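Local coordinates for 3-phosphoshikimate 1-carboxyvinyltransferase (Streptomyces sviceus, PDB 7M0O), which probably transfers the enolpyruvyl group of phosphoenolpyruvate to the 5-hydroxyl of shikimate 3-phosphate, giving enolpyruvylshikimate 3-phosphate and phosphate in chorismate biosynthesis, at residues A[219-224]-A[241-246]; A[44-49]-A[71-76]. One frame throughout, in Å; residues are numbered along the deposited sequence.

Interaction 1: residues A[219-224]-A[241-246]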
loop_
_atom_site.group_PDB
_atom_site.type_symbol
_atom_site.label_atom_id
_atom_site.label_comp_id
_atom_site.label_asym_id
_atom_site.label_seq_id
_atom_site.Cartn_x
_atom_site.Cartn_y
_atom_site.Cartn_z
ATOM N N ILE A 219 5.612 -10.792 2.186
ATOM C CA ILE A 219 5.021 -9.520 1.772
ATOM C C ILE A 219 4.412 -9.686 0.386
ATOM O O ILE A 219 5.091 -10.123 -0.557
ATOM C CB ILE A 219 6.075 -8.400 1.771
ATOM C CG1 ILE A 219 6.675 -8.213 3.167
ATOM C CG2 ILE A 219 5.468 -7.084 1.216
ATOM C CD1 ILE A 219 5.650 -7.951 4.188
ATOM N N GLU A 220 3.140 -9.317 0.256
ATOM C CA GLU A 220 2.470 -9.392 -1.047
ATOM C C GLU A 220 3.039 -8.353 -2.011
ATOM O O GLU A 220 3.303 -7.213 -1.617
ATOM C CB GLU A 220 0.964 -9.147 -0.911
ATOM C CG GLU A 220 0.187 -10.270 -0.280
ATOM C CD GLU A 220 -1.261 -9.897 0.032
ATOM O OE1 GLU A 220 -1.817 -8.930 -0.561
ATOM O OE2 GLU A 220 -1.849 -10.584 0.889
ATOM N N PRO A 221 3.223 -8.708 -3.282
ATOM C CA PRO A 221 3.460 -7.676 -4.295
ATOM C C PRO A 221 2.280 -6.719 -4.348
ATOM O O PRO A 221 1.139 -7.093 -4.069
ATOM C CB PRO A 221 3.590 -8.474 -5.602
ATOM C CG PRO A 221 3.905 -9.880 -5.156
ATOM C CD PRO A 221 3.231 -10.070 -3.844
ATOM N N ASP A 222 2.557 -5.475 -4.706
ATOM C CA ASP A 222 1.482 -4.501 -4.833
ATOM C C ASP A 222 0.471 -4.979 -5.872
ATOM O O ASP A 222 0.805 -5.172 -7.047
ATOM C CB ASP A 222 2.045 -3.131 -5.209
ATOM C CG ASP A 222 1.021 -2.023 -5.079
ATOM O OD1 ASP A 222 0.050 -2.009 -5.863
ATOM O OD2 ASP A 222 1.197 -1.147 -4.206
ATOM N N ALA A 223 -0.766 -5.173 -5.426
ATOM C CA ALA A 223 -1.798 -5.723 -6.298
ATOM C C ALA A 223 -2.343 -4.696 -7.282
ATOM O O ALA A 223 -2.821 -5.067 -8.360
ATOM C CB ALA A 223 -2.942 -6.303 -5.458
ATOM N N SER A 224 -2.298 -3.412 -6.928
ATOM C CA SER A 224 -2.693 -2.369 -7.869
ATOM C C SER A 224 -1.705 -2.286 -9.024
ATOM O O SER A 224 -2.096 -2.194 -10.191
ATOM C CB SER A 224 -2.779 -1.027 -7.136
ATOM O OG SER A 224 -3.563 -1.140 -5.965
ATOM N N VAL A 241 0.685 -14.346 -17.592
ATOM C CA VAL A 241 1.377 -13.604 -16.548
ATOM C C VAL A 241 1.043 -14.251 -15.216
ATOM O O VAL A 241 -0.135 -14.419 -14.874
ATOM C CB VAL A 241 0.990 -12.113 -16.543
ATOM C CG1 VAL A 241 1.501 -11.432 -15.264
ATOM C CG2 VAL A 241 1.576 -11.428 -17.775
ATOM N N THR A 242 2.073 -14.627 -14.465
ATOM C CA THR A 242 1.881 -15.092 -13.099
ATOM C C THR A 242 2.548 -14.120 -12.136
ATOM O O THR A 242 3.689 -13.705 -12.367
ATOM C CB THR A 242 2.453 -16.504 -12.912
ATOM O OG1 THR A 242 1.781 -17.400 -13.813
ATOM C CG2 THR A 242 2.238 -16.980 -11.476
ATOM N N VAL A 243 1.845 -13.771 -11.057
ATOM C CA VAL A 243 2.429 -12.977 -9.975
ATOM C C VAL A 243 2.530 -13.818 -8.710
ATOM O O VAL A 243 1.524 -13.993 -7.999
ATOM C CB VAL A 243 1.614 -11.699 -9.702
ATOM C CG1 VAL A 243 2.250 -10.895 -8.562
ATOM C CG2 VAL A 243 1.514 -10.828 -10.970
ATOM N N PRO A 244 3.703 -14.364 -8.382
ATOM C CA PRO A 244 3.817 -15.128 -7.134
ATOM C C PRO A 244 3.628 -14.208 -5.939
ATOM O O PRO A 244 4.103 -13.069 -5.931
ATOM C CB PRO A 244 5.242 -15.702 -7.186
ATOM C CG PRO A 244 5.726 -15.517 -8.603
ATOM C CD PRO A 244 4.978 -14.302 -9.120
ATOM N N GLY A 245 2.950 -14.719 -4.917
ATOM C CA GLY A 245 2.729 -13.975 -3.691
ATOM C C GLY A 245 1.366 -13.335 -3.591
ATOM O O GLY A 245 1.016 -12.814 -2.520
ATOM N N LEU A 246 0.595 -13.338 -4.678
ATOM C CA LEU A 246 -0.798 -12.924 -4.669
ATOM C C LEU A 246 -1.623 -14.182 -4.874
ATOM O O LEU A 246 -1.607 -14.765 -5.964
ATOM C CB LEU A 246 -1.081 -11.892 -5.763
ATOM C CG LEU A 246 -0.502 -10.493 -5.567
ATOM C CD1 LEU A 246 -0.931 -9.573 -6.722
ATOM C CD2 LEU A 246 -0.924 -9.905 -4.225
#
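Pro221 and Leu246 are the two projections of this contact, one from each segment. The ring of Pro221 packs over one face of the type II turn from Val243 to Leu246, its CG 3.3 Å from Pro244 O and 3.9 Å from Val243 CG1; the Pro221 and Val243 side chains slide past each other in opposite directions. The fit depends on Gly245: a CB there would collide with Pro221 CD, and the backbone angles (phi 100°) independently favour glycine. From the other segment, Leu246 projects between Ala223, Pro221 and Glu220. Its CD1 lies 4.0 Å from Ala223 CB, while CD2 meets Pro221 O at 3.5 Å and Glu220 CB at 3.9 Å, the Leu246 and Glu220 side chains crossing at about a right angle. An alanine in place of Leu246 would probably open a gap beside Ala223 and Glu220 and remove the apolar cover over the Pro221 carbonyl. Segment 219-224 runs from strand 216-218 of one domain to helix 223-235 of the other, N-capped by Asp222, and is thus one of the interdomain crossovers of the EPSP synthase fold. Polar groups are met by a nearby loop: Glu220 binds Leu251 N and Gln252 NE2, and Gln252 also bonds Pro221 O and Ala223 N. The segments themselves meet by van der Waals packing without hydrogen bonds, much of it carbon groups on backbone carbonyls.

Interaction 2: residues A[44-49]-A[71-76]; sequences VRLGYR and ADVYCR
Arg45 sends its CG anti to the backbone N (chi1 -167°), and an unstaggered chi2 of 147° then places CD against the backbone of Asp72. Arg45 CD is 3.0 Å from Asp72 O, a tight approach, with Arg45 CG 3.6 Å from the same oxygen. The chain bends again at chi3, and the guanidinium stands oblique to that carbonyl. In Leu46, CG lies beside the backbone N (chi1 -71°), which brings it within 4.0 Å of Val73 CG2. Leu46 CD2 is closer still, touching Val73 CG2 at 3.7 Å, and meets Ala71 CB at 4.2 Å; the Leu46 and Val73 side chains cross at about a right angle. Leu46 follows directly on helix 34-45, which closes in a Schellman motif with two bonds back into the last turn, one of them Gly47 N to Val44 O at 3.0 Å. Tyr96 and Pro66 also touch Leu46, while Phe98 and Leu85 pack on Val73. This is structural packing away from the annotated sites, setting the end of helix 34-45 on an edge strand, 70-74, of a four-stranded mixed sheet in one of the two domains. Its chemistry divides Asp72: the carbonyl takes the Arg45 methylenes, while the carboxylate pairs with Arg97, and Arg45 NH1 remains 7.0 Å from Asp72 OD2, so the arginine contributes here through its aliphatic part.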
loop_
_atom_site.group_PDB
_atom_site.type_symbol
_atom_site.label_atom_id
_atom_site.label_comp_id
_atom_site.label_asym_id
_atom_site.label_seq_id
_atom_site.Cartn_x
_atom_site.Cartn_y
_atom_site.Cartn_z
ATOM N N VAL A 44 18.760 -0.811 13.589
ATOM C CA VAL A 44 20.099 -1.207 13.999
ATOM C C VAL A 44 20.667 -0.200 14.987
ATOM O O VAL A 44 21.298 -0.580 15.977
ATOM C CB VAL A 44 21.002 -1.389 12.766
ATOM C CG1 VAL A 44 22.436 -1.579 13.207
ATOM C CG2 VAL A 44 20.524 -2.595 11.966
ATOM N N ARG A 45 20.414 1.093 14.762
ATOM C CA ARG A 45 20.883 2.115 15.691
ATOM C C ARG A 45 20.266 1.936 17.072
ATOM O O ARG A 45 20.924 2.189 18.094
ATOM C CB ARG A 45 20.576 3.505 15.130
ATOM C CG ARG A 45 21.295 4.614 15.855
ATOM C CD ARG A 45 21.640 5.744 14.914
ATOM N NE ARG A 45 22.641 5.377 13.920
ATOM C CZ ARG A 45 23.947 5.584 14.060
ATOM N NH1 ARG A 45 24.421 6.151 15.166
ATOM N NH2 ARG A 45 24.779 5.219 13.092
ATOM N N LEU A 46 19.017 1.482 17.125
ATOM C CA LEU A 46 18.326 1.235 18.389
ATOM C C LEU A 46 18.734 -0.079 19.040
ATOM O O LEU A 46 18.244 -0.390 20.130
ATOM C CB LEU A 46 16.806 1.272 18.168
ATOM C CG LEU A 46 16.195 2.659 17.879
ATOM C CD1 LEU A 46 14.759 2.546 17.370
ATOM C CD2 LEU A 46 16.279 3.591 19.104
ATOM N N GLY A 47 19.612 -0.856 18.410
ATOM C CA GLY A 47 20.098 -2.080 19.008
ATOM C C GLY A 47 19.361 -3.339 18.625
ATOM O O GLY A 47 19.527 -4.362 19.303
ATOM N N TYR A 48 18.532 -3.299 17.590
ATOM C CA TYR A 48 17.942 -4.512 17.052
ATOM C C TYR A 48 18.904 -5.178 16.073
ATOM O O TYR A 48 19.683 -4.515 15.385
ATOM C CB TYR A 48 16.622 -4.210 16.331
ATOM C CG TYR A 48 15.490 -3.620 17.162
ATOM C CD1 TYR A 48 15.525 -2.299 17.593
ATOM C CD2 TYR A 48 14.355 -4.365 17.445
ATOM C CE1 TYR A 48 14.483 -1.741 18.321
ATOM C CE2 TYR A 48 13.300 -3.821 18.179
ATOM C CZ TYR A 48 13.373 -2.504 18.613
ATOM O OH TYR A 48 12.343 -1.930 19.330
ATOM N N ARG A 49 18.842 -6.504 16.019
ATOM C CA ARG A 49 19.626 -7.279 15.065
ATOM C C ARG A 49 18.806 -7.457 13.796
ATOM O O ARG A 49 17.726 -8.053 13.837
ATOM C CB ARG A 49 19.990 -8.644 15.638
ATOM C CG ARG A 49 20.855 -8.604 16.887
ATOM C CD ARG A 49 21.291 -10.015 17.252
ATOM N NE ARG A 49 21.955 -10.680 16.124
ATOM C CZ ARG A 49 21.439 -11.696 15.426
ATOM N NH1 ARG A 49 20.243 -12.183 15.731
ATOM N NH2 ARG A 49 22.127 -12.236 14.423
ATOM N N ALA A 71 19.929 6.958 22.281
ATOM C CA ALA A 71 20.310 6.970 20.872
ATOM C C ALA A 71 19.803 8.223 20.174
ATOM O O ALA A 71 18.782 8.802 20.551
ATOM C CB ALA A 71 19.779 5.744 20.128
ATOM N N ASP A 72 20.538 8.618 19.135
ATOM C CA ASP A 72 20.090 9.612 18.173
ATOM C C ASP A 72 19.714 8.853 16.904
ATOM O O ASP A 72 20.547 8.139 16.335
ATOM C CB ASP A 72 21.187 10.646 17.900
ATOM C CG ASP A 72 21.594 11.432 19.147
ATOM O OD1 ASP A 72 20.797 12.274 19.609
ATOM O OD2 ASP A 72 22.712 11.224 19.663
ATOM N N VAL A 73 18.463 8.979 16.478
ATOM C CA VAL A 73 17.925 8.220 15.352
ATOM C C VAL A 73 17.532 9.204 14.259
ATOM O O VAL A 73 16.715 10.106 14.489
ATOM C CB VAL A 73 16.723 7.361 15.767
ATOM C CG1 VAL A 73 16.227 6.520 14.597
ATOM C CG2 VAL A 73 17.087 6.494 16.966
ATOM N N TYR A 74 18.110 9.030 13.076
ATOM C CA TYR A 74 17.809 9.852 11.910
ATOM C C TYR A 74 16.805 9.111 11.032
ATOM O O TYR A 74 17.061 7.975 10.609
ATOM C CB TYR A 74 19.092 10.163 11.138
ATOM C CG TYR A 74 18.882 10.991 9.901
ATOM C CD1 TYR A 74 18.210 12.210 9.967
ATOM C CD2 TYR A 74 19.349 10.552 8.663
ATOM C CE1 TYR A 74 18.009 12.971 8.830
ATOM C CE2 TYR A 74 19.151 11.309 7.520
ATOM C CZ TYR A 74 18.484 12.517 7.614
ATOM O OH TYR A 74 18.287 13.262 6.471
ATOM N N CYS A 75 15.672 9.748 10.756
ATOM C CA CYS A 75 14.573 9.114 10.038
ATOM C C CYS A 75 14.601 9.377 8.531
ATOM O O CYS A 75 13.749 8.848 7.804
ATOM C CB CYS A 75 13.240 9.579 10.637
ATOM S SG CYS A 75 13.036 9.036 12.354
ATOM N N ARG A 76 15.576 10.146 8.048
ATOM C CA ARG A 76 15.795 10.406 6.613
ATOM C C ARG A 76 14.516 11.024 6.035
ATOM O O ARG A 76 13.946 11.940 6.642
ATOM C CB ARG A 76 16.277 9.118 5.925
ATOM C CG ARG A 76 17.366 8.351 6.685
ATOM C CD ARG A 76 18.301 7.569 5.758
ATOM N NE ARG A 76 17.596 6.952 4.639
ATOM C CZ ARG A 76 18.050 5.906 3.953
ATOM N NH1 ARG A 76 19.212 5.342 4.278
ATOM N NH2 ARG A 76 17.342 5.416 2.947
#

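From the N terminus, interaction 2 comes first, closing a loop of 21 residues between 44-49 and 71-76 that holds strands 50-52 and 56-60. It ties the end of helix 34-45 to the edge strand of the neighbouring sheet. Much later, interaction 1 closes a 16-residue excursion made largely of helix 223-235, bringing the entry to that helix back against the turn after strand 240-244. The two are in series, neither nested nor crossing, with centres about 31 Å apart and nearest atoms about 15 Å apart. Interaction 2 lies within one domain, whereas interaction 1 includes, in 219-224, one of the chain's crossings between the two domains characteristic of EPSP synthases.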